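Local coordinates for alpha-1,4-endofucoidanase (Mariniflexile fucanivorans, PDB 6DLH), which hydrolyses alpha-1,4-fucosidic linkages within fucoidan chains by a retaining mechanism, pairing a family 107 glycoside hydrolase domain with Ig-like domains, at residues E53-G58 with T94-H99; G58-I63 with T387-A392; G62-D67 with S125-L130; W133-R138 with G217-A222. All blocks are in the same frame, centred on the assembly; numbering follows the deposited sequence.

All four contacts belong to the catalytic domain and stitch together loops and helix ends around its parallel strands. Interactions 1, 2 and 3 draw on one continuous loop, residues 53-65, which meets three different partners in turn; interaction 4 lies at the other end of helix 129-139, whose first turn serves interaction 3. Chemistry follows depth. Interaction 1, wholly buried, relies on waters and methyl groups; interaction 3, also mostly buried, concentrates its bonds on one carboxylate. Interaction 2, nearer the surface, joins a small apolar cluster to an amide-carboxylate bond, and the partly buried interaction 4 grades from leucine packing inside to a weak ion pair outside.

Interaction 1: E53-G58 with T94-H99; sequences ERTFNG and THVAPH
Thr55 faces Thr94 and His95 across three waters, two of which link the threonines, and most of the polar traffic between residues 53-58 and 94-99 runs through these. One water accepts from Thr55 N and donates to Thr94 OG1 at 2.6 Å. A second lies 2.7 Å from Thr55 OG1 and donates to Thr94 O. The third sits 3.2 Å from Thr55 OG1 and gives a proton to His95 O at 2.9 Å. The two hydroxyl oxygens themselves, Thr55 OG1 and Thr94 OG1, stand 3.5 Å apart. Thr94 OG1 is further tied to Phe91 O, a bond that fixes its rotation. Each threonine holds OG1 between its own backbone N and carbonyl carbon, chi1 64° in Thr55 and 70° in Thr94, and this turns both hydroxyls into the watery seam.

The methyl groups do the apolar work. Thr55 CG2 meets Val96 CG1 at 3.9 Å, the two short side chains crossing at a slant. Thr94 CG2 approaches the rim of the Phe56 ring close to its plane, 3.7 Å from CD2, while also touching Phe56 CB; here the side chains run beside one another and point the same way. The backbone of Arg54 covers part of one ring face.

No clear direct hydrogen bond joins the two irregular loops; the waters make the polar links. Both loops follow strands of the catalytic domain's parallel, probably barrel-like sheet, 46-49 and 80-84, and so emerge on the same end of it, with Val96 resting on Trp133 of helix 129-139 and His95 on Tyr212 of helix 198-216.

Interaction 2: G58-I63 with T387-A392; sequences GNIEGI and TNLENA
Asn59 reaches across to Glu390 at the solvent-facing end of this contact. Its ND2 donates to Glu390 OE2 over 3.2 Å with an N-H...O angle of 142°, arriving on the anti side and somewhat out of the carboxylate plane. Amide and carboxylate are turned almost perpendicular, 85° apart, and a single hydrogen bond joins them. Both groups have a second partner in Arg54: Asn59 ND2 also donates to Arg54 O, and Glu390 OE1 pairs with Arg54 NE. On the main chain, Asn59 O lies 3.9 Å from Leu389 CD1, the same branch that Ile60 meets.

Ile60 places CG1 anti to its backbone N, chi1 -167°, and from there CD1 extends to Leu389 CD1 at 3.8 Å; the same isoleucine rests on Pro129 and Trp133 of helix 129-139. The route of the chain here is a pair of tight turns, type I from Gly58 to Glu61 and type II from Ile60 to Ile63. Opposite it, Asn388 to Asn391 form another type I turn, reinforced by an Asx turn in which Asn388 OD1 accepts from Glu390 N at 2.8 Å. Both loops follow neighbouring parallel strands of the probably barrel-like catalytic domain, 46-49 and 377-379, although more than 320 residues separate them in sequence. Leu389 stands out from its turn between the isoleucines.

Beyond the second turn the chain comes round to Ile63. This residue takes the other leucine branch: its CD1 meets Leu389 CD2 at 3.9 Å, with CG1 close behind, while its side chain also touches Trp50.

Interaction 3: G62-D67 with S125-L130; sequences GIRIDD and SVDDPL
Arg64 and Asp127 meet tip to tip. The guanidinium grips the carboxylate end-on, NH1 to OD2 at 2.9 Å and NH2 to OD1 at 3.0 Å, and both oxygens lie close to the guanidinium plane. The two flat groups are nevertheless twisted by 34°: NH1 uses the syn lone pair of OD2, whereas NH2 approaches OD1 from the syn side but tilted out of the carboxylate plane. Asp127 presents its acid with CG anti to the backbone N, chi1 -164°. Its OD2 also receives Gly62 N at 2.7 Å, this donor standing 39° above the carboxylate plane. NH1 in turn donates to Ile63 O at 2.9 Å, which folds the arginine back against its own loop and steadies the end that faces Asp127. Beside the ion pair, Pro129 CB packs 4.0 Å from Ile63 O, where helix 129-139 begins.

Two loops that lead into helices 66-71 and 129-139 of the catalytic domain are thus joined through one acid. An alanine at Arg64 would probably leave Asp127 without its end-on cationic mate and Ile63 O with one donor fewer. Lys553, from an Ig-like domain, also pairs with Asp127 OD1, and Thr586 of the same domain accepts from Arg64 NE. Surrounded by two cations and a backbone N-H, the carboxylate is likely to stay ionised, its charge shared between the catalytic domain and the Ig-like domain beside it.

Interaction 4: W133-R138 with G217-A222; sequences WLKALR and GDLIDA
Arg138 arches over Leu219 and ends at Asp218, where helix 129-139 meets the loop that leads from helix 198-216 into strand 222-226. In this alpha/beta catalytic domain, probably barrel-like as in GH29 relatives, helix 129-139 precedes strand 143-149, the sheet neighbour of 222-226.

Along the arginine, CB passes 4.4 Å from Leu219 CD2. CG lies anti to the backbone N, chi1 171°, and further bends at CD and NE carry the chain around the leucine. The guanidinium comes to rest with Leu219 CD2 over one face, 4.1 Å from CZ and offset toward the rim. At the tip, NH2 makes a weak salt bridge of 3.4 Å to Asp218 OD1, with the guanidinium and carboxylate planes well apart in orientation. Asp218 O is nearer, at the guanidinium edge, but at a poor angle for a hydrogen bond. NH2 also donates to a water 3.0 Å away, beside Asp221 OD1. An alanine at Arg138 would probably leave Asp218 without its cation and Leu219 CD2 without the guanidinium face it packs on.

Deeper in, the contact turns apolar. Leu134 CD2 packs on Ile220 CG1 at 4.0 Å, and Leu134 CB faces Leu219 CB. Leu219 O, to which Thr144 OG1 is also bonded, is linked to the helix by a water that donates to both Leu134 O and Leu219 O, 2.7 Å from each.

Interaction 1: E53-G58 with T94-H99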
loop_
_atom_site.group_PDB
_atom_site.type_symbol
_atom_site.label_atom_id
_atom_site.label_comp_id
_atom_site.label_asym_id
_atom_site.label_seq_id
_atom_site.Cartn_x
_atom_site.Cartn_y
_atom_site.Cartn_z
ATOM N N GLU A 53 7.080 -0.353 0.977
ATOM C CA GLU A 53 7.908 -1.536 1.121
ATOM C C GLU A 53 7.846 -2.057 2.556
ATOM O O GLU A 53 7.487 -1.322 3.478
ATOM C CB GLU A 53 9.344 -1.222 0.708
ATOM C CG GLU A 53 9.485 -0.964 -0.783
ATOM C CD GLU A 53 10.899 -0.659 -1.236
ATOM O OE1 GLU A 53 11.841 -1.138 -0.572
ATOM O OE2 GLU A 53 11.055 0.060 -2.246
ATOM N N ARG A 54 8.225 -3.334 2.709
ATOM C CA ARG A 54 8.300 -4.049 3.978
ATOM C C ARG A 54 6.936 -3.995 4.657
ATOM O O ARG A 54 6.770 -3.311 5.655
ATOM C CB ARG A 54 9.464 -3.513 4.823
ATOM C CG ARG A 54 10.771 -3.424 4.050
ATOM C CD ARG A 54 12.039 -3.123 4.836
ATOM N NE ARG A 54 12.440 -4.224 5.709
ATOM C CZ ARG A 54 13.038 -5.350 5.316
ATOM N NH1 ARG A 54 13.391 -5.525 4.052
ATOM N NH2 ARG A 54 13.277 -6.306 6.199
ATOM N N THR A 55 5.958 -4.699 4.079
ATOM C CA THR A 55 4.560 -4.493 4.418
ATOM C C THR A 55 4.084 -5.494 5.467
ATOM O O THR A 55 2.958 -5.383 5.944
ATOM C CB THR A 55 3.656 -4.644 3.188
ATOM O OG1 THR A 55 3.770 -5.999 2.752
ATOM C CG2 THR A 55 4.005 -3.691 2.064
ATOM N N PHE A 56 4.948 -6.458 5.814
ATOM C CA PHE A 56 4.598 -7.637 6.594
ATOM C C PHE A 56 4.446 -7.295 8.079
ATOM O O PHE A 56 4.894 -6.242 8.528
ATOM C CB PHE A 56 5.704 -8.684 6.435
ATOM C CG PHE A 56 7.095 -8.107 6.510
ATOM C CD1 PHE A 56 7.603 -7.616 7.707
ATOM C CD2 PHE A 56 7.890 -8.024 5.376
ATOM C CE1 PHE A 56 8.876 -7.063 7.768
ATOM C CE2 PHE A 56 9.164 -7.479 5.441
ATOM C CZ PHE A 56 9.658 -7.001 6.635
ATOM N N ASN A 57 3.823 -8.219 8.825
ATOM C CA ASN A 57 3.840 -8.248 10.282
ATOM C C ASN A 57 3.166 -7.003 10.849
ATOM O O ASN A 57 3.680 -6.395 11.786
ATOM C CB ASN A 57 5.250 -8.438 10.845
ATOM C CG ASN A 57 5.838 -9.789 10.500
ATOM O OD1 ASN A 57 5.108 -10.769 10.330
ATOM N ND2 ASN A 57 7.155 -9.841 10.375
ATOM N N GLY A 58 2.030 -6.641 10.237
ATOM C CA GLY A 58 1.203 -5.521 10.660
ATOM C C GLY A 58 1.635 -4.170 10.087
ATOM O O GLY A 58 0.875 -3.205 10.167
ATOM N N THR A 94 4.343 -11.355 0.882
ATOM C CA THR A 94 3.748 -10.282 1.664
ATOM C C THR A 94 2.626 -9.610 0.873
ATOM O O THR A 94 2.874 -9.023 -0.179
ATOM C CB THR A 94 4.821 -9.298 2.139
ATOM O OG1 THR A 94 5.294 -8.571 1.001
ATOM C CG2 THR A 94 5.965 -9.986 2.851
ATOM N N HIS A 95 1.397 -9.715 1.401
ATOM C CA HIS A 95 0.201 -9.129 0.817
ATOM C C HIS A 95 -0.203 -7.889 1.613
ATOM O O HIS A 95 0.169 -7.758 2.779
ATOM C CB HIS A 95 -0.955 -10.143 0.814
ATOM C CG HIS A 95 -0.778 -11.268 -0.148
ATOM N ND1 HIS A 95 0.293 -12.143 -0.075
ATOM C CD2 HIS A 95 -1.539 -11.680 -1.186
ATOM C CE1 HIS A 95 0.195 -13.028 -1.043
ATOM N NE2 HIS A 95 -0.924 -12.769 -1.736
ATOM N N VAL A 96 -0.990 -7.010 0.978
ATOM C CA VAL A 96 -1.428 -5.766 1.596
ATOM C C VAL A 96 -2.941 -5.792 1.816
ATOM O O VAL A 96 -3.519 -4.785 2.212
ATOM C CB VAL A 96 -1.002 -4.531 0.775
ATOM C CG1 VAL A 96 0.502 -4.446 0.617
ATOM C CG2 VAL A 96 -1.694 -4.459 -0.578
ATOM N N ALA A 97 -3.577 -6.937 1.535
ATOM C CA ALA A 97 -5.012 -7.098 1.712
ATOM C C ALA A 97 -5.282 -8.367 2.516
ATOM O O ALA A 97 -4.562 -9.351 2.364
ATOM C CB ALA A 97 -5.706 -7.132 0.374
ATOM N N PRO A 98 -6.308 -8.392 3.400
ATOM C CA PRO A 98 -6.484 -9.506 4.333
ATOM C C PRO A 98 -7.136 -10.725 3.681
ATOM O O PRO A 98 -8.038 -10.590 2.851
ATOM C CB PRO A 98 -7.404 -8.895 5.402
ATOM C CG PRO A 98 -8.261 -7.912 4.630
ATOM C CD PRO A 98 -7.354 -7.367 3.544
ATOM N N HIS A 99 -6.656 -11.911 4.076
ATOM C CA HIS A 99 -7.194 -13.181 3.613
ATOM C C HIS A 99 -7.160 -14.200 4.753
ATOM O O HIS A 99 -6.132 -14.363 5.414
ATOM C CB HIS A 99 -6.438 -13.681 2.369
ATOM C CG HIS A 99 -7.228 -14.639 1.542
ATOM N ND1 HIS A 99 -7.269 -15.995 1.815
ATOM C CD2 HIS A 99 -8.026 -14.443 0.467
ATOM C CE1 HIS A 99 -8.056 -16.588 0.938
ATOM N NE2 HIS A 99 -8.536 -15.657 0.099
HETATM O O HOH W 1 6.822 -6.649 1.883
HETATM O O HOH W 2 3.076 -6.411 0.193
HETATM O O HOH W 3 2.246 -8.000 4.753
#

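Interaction 2: G58-I63 with T387-A392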
loop_
_atom_site.group_PDB
_atom_site.type_symbol
_atom_site.label_atom_id
_atom_site.label_comp_id
_atom_site.label_asym_id
_atom_site.label_seq_id
_atom_site.Cartn_x
_atom_site.Cartn_y
_atom_site.Cartn_z
ATOM N N GLY A 58 2.030 -6.641 10.237
ATOM C CA GLY A 58 1.203 -5.521 10.660
ATOM C C GLY A 58 1.635 -4.170 10.087
ATOM O O GLY A 58 0.875 -3.205 10.167
ATOM N N ASN A 59 2.847 -4.105 9.518
ATOM C CA ASN A 59 3.422 -2.868 9.005
ATOM C C ASN A 59 2.444 -2.082 8.126
ATOM O O ASN A 59 2.417 -0.861 8.210
ATOM C CB ASN A 59 4.757 -3.095 8.290
ATOM C CG ASN A 59 5.901 -3.473 9.211
ATOM O OD1 ASN A 59 5.863 -3.215 10.410
ATOM N ND2 ASN A 59 6.946 -4.062 8.649
ATOM N N ILE A 60 1.636 -2.766 7.302
ATOM C CA ILE A 60 0.817 -2.105 6.290
ATOM C C ILE A 60 -0.516 -1.629 6.872
ATOM O O ILE A 60 -1.224 -0.838 6.249
ATOM C CB ILE A 60 0.613 -3.000 5.044
ATOM C CG1 ILE A 60 0.041 -2.230 3.849
ATOM C CG2 ILE A 60 -0.237 -4.218 5.372
ATOM C CD1 ILE A 60 0.957 -1.154 3.302
ATOM N N GLU A 61 -0.873 -2.129 8.057
ATOM C CA GLU A 61 -2.124 -1.746 8.694
ATOM C C GLU A 61 -2.170 -0.229 8.878
ATOM O O GLU A 61 -1.236 0.364 9.418
ATOM C CB GLU A 61 -2.270 -2.487 10.023
ATOM C CG GLU A 61 -2.732 -3.921 9.849
ATOM C CD GLU A 61 -2.345 -4.881 10.962
ATOM O OE1 GLU A 61 -1.530 -4.496 11.831
ATOM O OE2 GLU A 61 -2.846 -6.020 10.937
ATOM N N GLY A 62 -3.254 0.387 8.390
ATOM C CA GLY A 62 -3.516 1.799 8.631
ATOM C C GLY A 62 -2.872 2.739 7.608
ATOM O O GLY A 62 -3.037 3.952 7.704
ATOM N N ILE A 63 -2.147 2.182 6.629
ATOM C CA ILE A 63 -1.436 2.987 5.648
ATOM C C ILE A 63 -2.445 3.492 4.624
ATOM O O ILE A 63 -3.362 2.760 4.256
ATOM C CB ILE A 63 -0.267 2.197 5.020
ATOM C CG1 ILE A 63 0.831 1.910 6.053
ATOM C CG2 ILE A 63 0.278 2.887 3.769
ATOM C CD1 ILE A 63 1.402 3.142 6.741
ATOM N N THR A 387 10.104 4.702 1.036
ATOM C CA THR A 387 9.063 3.702 0.870
ATOM C C THR A 387 9.058 2.683 2.010
ATOM O O THR A 387 8.053 2.008 2.214
ATOM C CB THR A 387 9.186 3.016 -0.496
ATOM O OG1 THR A 387 10.518 2.504 -0.578
ATOM C CG2 THR A 387 8.893 3.953 -1.648
ATOM N N ASN A 388 10.179 2.560 2.733
ATOM C CA ASN A 388 10.332 1.572 3.797
ATOM C C ASN A 388 9.449 1.937 4.991
ATOM O O ASN A 388 9.718 2.919 5.674
ATOM C CB ASN A 388 11.799 1.466 4.223
ATOM C CG ASN A 388 12.071 0.454 5.321
ATOM O OD1 ASN A 388 11.153 -0.122 5.905
ATOM N ND2 ASN A 388 13.344 0.233 5.605
ATOM N N LEU A 389 8.419 1.122 5.253
ATOM C CA LEU A 389 7.448 1.396 6.305
ATOM C C LEU A 389 8.069 1.317 7.701
ATOM O O LEU A 389 7.468 1.793 8.661
ATOM C CB LEU A 389 6.270 0.423 6.190
ATOM C CG LEU A 389 5.377 0.570 4.957
ATOM C CD1 LEU A 389 4.375 -0.577 4.872
ATOM C CD2 LEU A 389 4.649 1.904 4.953
ATOM N N GLU A 390 9.262 0.717 7.820
ATOM C CA GLU A 390 9.918 0.561 9.112
ATOM C C GLU A 390 10.857 1.737 9.388
ATOM O O GLU A 390 11.495 1.774 10.439
ATOM C CB GLU A 390 10.720 -0.744 9.170
ATOM C CG GLU A 390 9.888 -2.003 8.984
ATOM C CD GLU A 390 10.685 -3.298 8.846
ATOM O OE1 GLU A 390 11.856 -3.243 8.407
ATOM O OE2 GLU A 390 10.131 -4.369 9.178
ATOM N N ASN A 391 10.946 2.687 8.443
ATOM C CA ASN A 391 11.929 3.759 8.534
ATOM C C ASN A 391 11.267 5.104 8.232
ATOM O O ASN A 391 11.710 5.832 7.347
ATOM C CB ASN A 391 13.135 3.490 7.624
ATOM C CG ASN A 391 14.317 4.410 7.854
ATOM O OD1 ASN A 391 14.470 4.992 8.925
ATOM N ND2 ASN A 391 15.180 4.528 6.859
ATOM N N ALA A 392 10.214 5.433 8.988
ATOM C CA ALA A 392 9.557 6.729 8.892
ATOM C C ALA A 392 9.183 7.005 7.437
ATOM O O ALA A 392 9.734 7.905 6.812
ATOM C CB ALA A 392 10.444 7.819 9.458
#

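Interaction 3: G62-D67 with S125-L130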
loop_
_atom_site.group_PDB
_atom_site.type_symbol
_atom_site.label_atom_id
_atom_site.label_comp_id
_atom_site.label_asym_id
_atom_site.label_seq_id
_atom_site.Cartn_x
_atom_site.Cartn_y
_atom_site.Cartn_z
ATOM N N GLY A 62 -3.254 0.387 8.390
ATOM C CA GLY A 62 -3.516 1.799 8.631
ATOM C C GLY A 62 -2.872 2.739 7.608
ATOM O O GLY A 62 -3.037 3.952 7.704
ATOM N N ILE A 63 -2.147 2.182 6.629
ATOM C CA ILE A 63 -1.436 2.987 5.648
ATOM C C ILE A 63 -2.445 3.492 4.624
ATOM O O ILE A 63 -3.362 2.760 4.256
ATOM C CB ILE A 63 -0.267 2.197 5.020
ATOM C CG1 ILE A 63 0.831 1.910 6.053
ATOM C CG2 ILE A 63 0.278 2.887 3.769
ATOM C CD1 ILE A 63 1.402 3.142 6.741
ATOM N N ARG A 64 -2.277 4.754 4.196
ATOM C CA ARG A 64 -3.274 5.420 3.369
ATOM C C ARG A 64 -2.600 6.121 2.188
ATOM O O ARG A 64 -1.470 6.580 2.305
ATOM C CB ARG A 64 -4.091 6.393 4.230
ATOM C CG ARG A 64 -4.883 5.723 5.347
ATOM C CD ARG A 64 -5.967 4.839 4.758
ATOM N NE ARG A 64 -6.869 4.245 5.729
ATOM C CZ ARG A 64 -6.831 2.973 6.109
ATOM N NH1 ARG A 64 -5.889 2.168 5.647
ATOM N NH2 ARG A 64 -7.738 2.507 6.951
ATOM N N ILE A 65 -3.322 6.223 1.062
ATOM C CA ILE A 65 -2.800 6.848 -0.144
ATOM C C ILE A 65 -3.205 8.326 -0.223
ATOM O O ILE A 65 -2.862 9.005 -1.193
ATOM C CB ILE A 65 -3.227 6.056 -1.399
ATOM C CG1 ILE A 65 -2.353 6.412 -2.609
ATOM C CG2 ILE A 65 -4.718 6.250 -1.686
ATOM C CD1 ILE A 65 -2.543 5.514 -3.813
ATOM N N ASP A 66 -3.915 8.832 0.799
ATOM C CA ASP A 66 -4.586 10.128 0.742
ATOM C C ASP A 66 -3.618 11.303 0.588
ATOM O O ASP A 66 -3.924 12.258 -0.121
ATOM C CB ASP A 66 -5.575 10.326 1.897
ATOM C CG ASP A 66 -6.711 9.325 1.825
ATOM O OD1 ASP A 66 -6.459 8.140 2.134
ATOM O OD2 ASP A 66 -7.825 9.724 1.421
ATOM N N ASP A 67 -2.474 11.252 1.273
ATOM C CA ASP A 67 -1.479 12.309 1.167
ATOM C C ASP A 67 -0.967 12.394 -0.271
ATOM O O ASP A 67 -0.815 13.489 -0.816
ATOM C CB ASP A 67 -0.345 12.123 2.179
ATOM C CG ASP A 67 -0.750 12.459 3.607
ATOM O OD1 ASP A 67 -1.828 13.057 3.788
ATOM O OD2 ASP A 67 0.024 12.130 4.530
ATOM N N SER A 125 -9.128 -8.247 11.165
ATOM C CA SER A 125 -9.900 -7.561 12.190
ATOM C C SER A 125 -9.388 -6.134 12.397
ATOM O O SER A 125 -10.012 -5.347 13.109
ATOM C CB SER A 125 -9.929 -8.357 13.482
ATOM O OG SER A 125 -8.623 -8.510 14.022
ATOM N N VAL A 126 -8.261 -5.804 11.755
ATOM C CA VAL A 126 -7.591 -4.530 11.967
ATOM C C VAL A 126 -7.850 -3.592 10.789
ATOM O O VAL A 126 -8.431 -2.527 10.973
ATOM C CB VAL A 126 -6.088 -4.717 12.243
ATOM C CG1 VAL A 126 -5.383 -3.387 12.462
ATOM C CG2 VAL A 126 -5.849 -5.652 13.415
ATOM N N ASP A 127 -7.429 -3.992 9.581
ATOM C CA ASP A 127 -7.480 -3.076 8.450
ATOM C C ASP A 127 -7.419 -3.818 7.115
ATOM O O ASP A 127 -6.693 -4.804 6.974
ATOM C CB ASP A 127 -6.337 -2.061 8.536
ATOM C CG ASP A 127 -6.527 -0.848 7.647
ATOM O OD1 ASP A 127 -7.687 -0.412 7.485
ATOM O OD2 ASP A 127 -5.515 -0.346 7.133
ATOM N N ASP A 128 -8.183 -3.308 6.139
ATOM C CA ASP A 128 -7.971 -3.605 4.730
ATOM C C ASP A 128 -7.410 -2.364 4.027
ATOM O O ASP A 128 -8.168 -1.571 3.471
ATOM C CB ASP A 128 -9.254 -4.093 4.047
ATOM C CG ASP A 128 -9.017 -4.550 2.617
ATOM O OD1 ASP A 128 -7.860 -4.445 2.148
ATOM O OD2 ASP A 128 -9.980 -5.015 1.979
ATOM N N PRO A 129 -6.072 -2.154 4.018
ATOM C CA PRO A 129 -5.473 -0.984 3.364
ATOM C C PRO A 129 -5.780 -0.863 1.870
ATOM O O PRO A 129 -6.038 0.230 1.375
ATOM C CB PRO A 129 -3.967 -1.162 3.585
ATOM C CG PRO A 129 -3.865 -2.107 4.763
ATOM C CD PRO A 129 -5.067 -3.021 4.651
ATOM N N LEU A 130 -5.790 -1.995 1.161
ATOM C CA LEU A 130 -6.017 -1.989 -0.275
ATOM C C LEU A 130 -7.394 -1.416 -0.605
ATOM O O LEU A 130 -7.508 -0.591 -1.511
ATOM C CB LEU A 130 -5.843 -3.407 -0.830
ATOM C CG LEU A 130 -5.912 -3.536 -2.351
ATOM C CD1 LEU A 130 -4.898 -2.624 -3.032
ATOM C CD2 LEU A 130 -5.702 -4.980 -2.782
#

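Interaction 4: W133-R138 with G217-A222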
loop_
_atom_site.group_PDB
_atom_site.type_symbol
_atom_site.label_atom_id
_atom_site.label_comp_id
_atom_site.label_asym_id
_atom_site.label_seq_id
_atom_site.Cartn_x
_atom_site.Cartn_y
_atom_site.Cartn_z
ATOM N N TRP A 133 -7.262 2.306 -0.419
ATOM C CA TRP A 133 -6.589 2.905 -1.562
ATOM C C TRP A 133 -7.488 2.837 -2.794
ATOM O O TRP A 133 -7.629 3.824 -3.525
ATOM C CB TRP A 133 -5.238 2.228 -1.823
ATOM C CG TRP A 133 -4.378 1.984 -0.618
ATOM C CD1 TRP A 133 -4.375 2.673 0.561
ATOM C CD2 TRP A 133 -3.342 0.992 -0.499
ATOM N NE1 TRP A 133 -3.431 2.159 1.412
ATOM C CE2 TRP A 133 -2.783 1.125 0.789
ATOM C CE3 TRP A 133 -2.840 -0.001 -1.351
ATOM C CZ2 TRP A 133 -1.746 0.308 1.236
ATOM C CZ3 TRP A 133 -1.821 -0.813 -0.906
ATOM C CH2 TRP A 133 -1.285 -0.663 0.374
ATOM N N LEU A 134 -8.130 1.677 -2.994
ATOM C CA LEU A 134 -8.988 1.454 -4.149
ATOM C C LEU A 134 -10.121 2.483 -4.187
ATOM O O LEU A 134 -10.428 3.024 -5.250
ATOM C CB LEU A 134 -9.536 0.019 -4.109
ATOM C CG LEU A 134 -8.563 -1.113 -4.458
ATOM C CD1 LEU A 134 -9.219 -2.469 -4.214
ATOM C CD2 LEU A 134 -8.082 -1.018 -5.905
ATOM N N LYS A 135 -10.733 2.759 -3.027
ATOM C CA LYS A 135 -11.886 3.652 -2.957
ATOM C C LYS A 135 -11.448 5.111 -3.071
ATOM O O LYS A 135 -12.126 5.911 -3.710
ATOM C CB LYS A 135 -12.732 3.392 -1.702
ATOM C CG LYS A 135 -13.602 2.141 -1.770
ATOM C CD LYS A 135 -14.266 1.766 -0.458
ATOM C CE LYS A 135 -15.599 2.457 -0.265
ATOM N NZ LYS A 135 -16.407 1.793 0.785
ATOM N N ALA A 136 -10.309 5.442 -2.464
ATOM C CA ALA A 136 -9.734 6.776 -2.574
ATOM C C ALA A 136 -9.393 7.100 -4.031
ATOM O O ALA A 136 -9.595 8.227 -4.487
ATOM C CB ALA A 136 -8.530 6.892 -1.667
ATOM N N LEU A 137 -8.907 6.097 -4.772
ATOM C CA LEU A 137 -8.555 6.299 -6.167
ATOM C C LEU A 137 -9.816 6.501 -7.002
ATOM O O LEU A 137 -9.848 7.369 -7.877
ATOM C CB LEU A 137 -7.730 5.110 -6.672
ATOM C CG LEU A 137 -6.255 5.115 -6.272
ATOM C CD1 LEU A 137 -5.599 3.779 -6.609
ATOM C CD2 LEU A 137 -5.517 6.262 -6.949
ATOM N N ARG A 138 -10.847 5.695 -6.715
ATOM C CA ARG A 138 -12.143 5.828 -7.365
ATOM C C ARG A 138 -12.676 7.237 -7.126
ATOM O O ARG A 138 -13.067 7.925 -8.064
ATOM C CB ARG A 138 -13.132 4.781 -6.838
ATOM C CG ARG A 138 -14.570 4.981 -7.305
ATOM C CD ARG A 138 -14.762 4.909 -8.814
ATOM N NE ARG A 138 -14.369 3.622 -9.386
ATOM C CZ ARG A 138 -15.158 2.559 -9.494
ATOM N NH1 ARG A 138 -16.440 2.644 -9.174
ATOM N NH2 ARG A 138 -14.657 1.406 -9.900
ATOM N N GLY A 217 -14.189 -6.445 -7.062
ATOM C CA GLY A 217 -15.046 -6.174 -8.204
ATOM C C GLY A 217 -14.410 -5.162 -9.153
ATOM O O GLY A 217 -13.225 -5.258 -9.473
ATOM N N ASP A 218 -15.205 -4.177 -9.582
ATOM C CA ASP A 218 -14.785 -3.235 -10.606
ATOM C C ASP A 218 -13.937 -2.106 -10.010
ATOM O O ASP A 218 -13.687 -1.101 -10.676
ATOM C CB ASP A 218 -15.987 -2.721 -11.405
ATOM C CG ASP A 218 -16.867 -1.757 -10.627
ATOM O OD1 ASP A 218 -16.500 -1.417 -9.475
ATOM O OD2 ASP A 218 -17.918 -1.354 -11.178
ATOM N N LEU A 219 -13.498 -2.271 -8.756
ATOM C CA LEU A 219 -12.585 -1.321 -8.141
ATOM C C LEU A 219 -11.171 -1.547 -8.685
ATOM O O LEU A 219 -10.278 -0.726 -8.462
ATOM C CB LEU A 219 -12.642 -1.477 -6.617
ATOM C CG LEU A 219 -13.911 -0.964 -5.923
ATOM C CD1 LEU A 219 -13.865 -1.263 -4.432
ATOM C CD2 LEU A 219 -14.117 0.527 -6.142
ATOM N N ILE A 220 -10.993 -2.666 -9.405
ATOM C CA ILE A 220 -9.728 -3.078 -10.000
ATOM C C ILE A 220 -9.898 -3.133 -11.515
ATOM O O ILE A 220 -10.693 -3.933 -12.004
ATOM C CB ILE A 220 -9.302 -4.452 -9.443
ATOM C CG1 ILE A 220 -8.980 -4.374 -7.948
ATOM C CG2 ILE A 220 -8.145 -5.029 -10.252
ATOM C CD1 ILE A 220 -8.578 -5.690 -7.330
ATOM N N ASP A 221 -9.133 -2.315 -12.254
ATOM C CA ASP A 221 -9.306 -2.257 -13.700
ATOM C C ASP A 221 -8.299 -3.148 -14.427
ATOM O O ASP A 221 -8.547 -3.553 -15.558
ATOM C CB ASP A 221 -9.273 -0.826 -14.245
ATOM C CG ASP A 221 -10.345 0.065 -13.654
ATOM O OD1 ASP A 221 -10.149 0.534 -12.525
ATOM O OD2 ASP A 221 -11.370 0.278 -14.330
ATOM N N ALA A 222 -7.162 -3.439 -13.781
ATOM C CA ALA A 222 -6.060 -4.126 -14.443
ATOM C C ALA A 222 -5.242 -4.887 -13.412
ATOM O O ALA A 222 -5.155 -4.452 -12.271
ATOM C CB ALA A 222 -5.190 -3.135 -15.187
HETATM O O HOH W 4 -10.794 1.789 -7.610
HETATM O O HOH W 5 -12.218 1.774 -11.613
#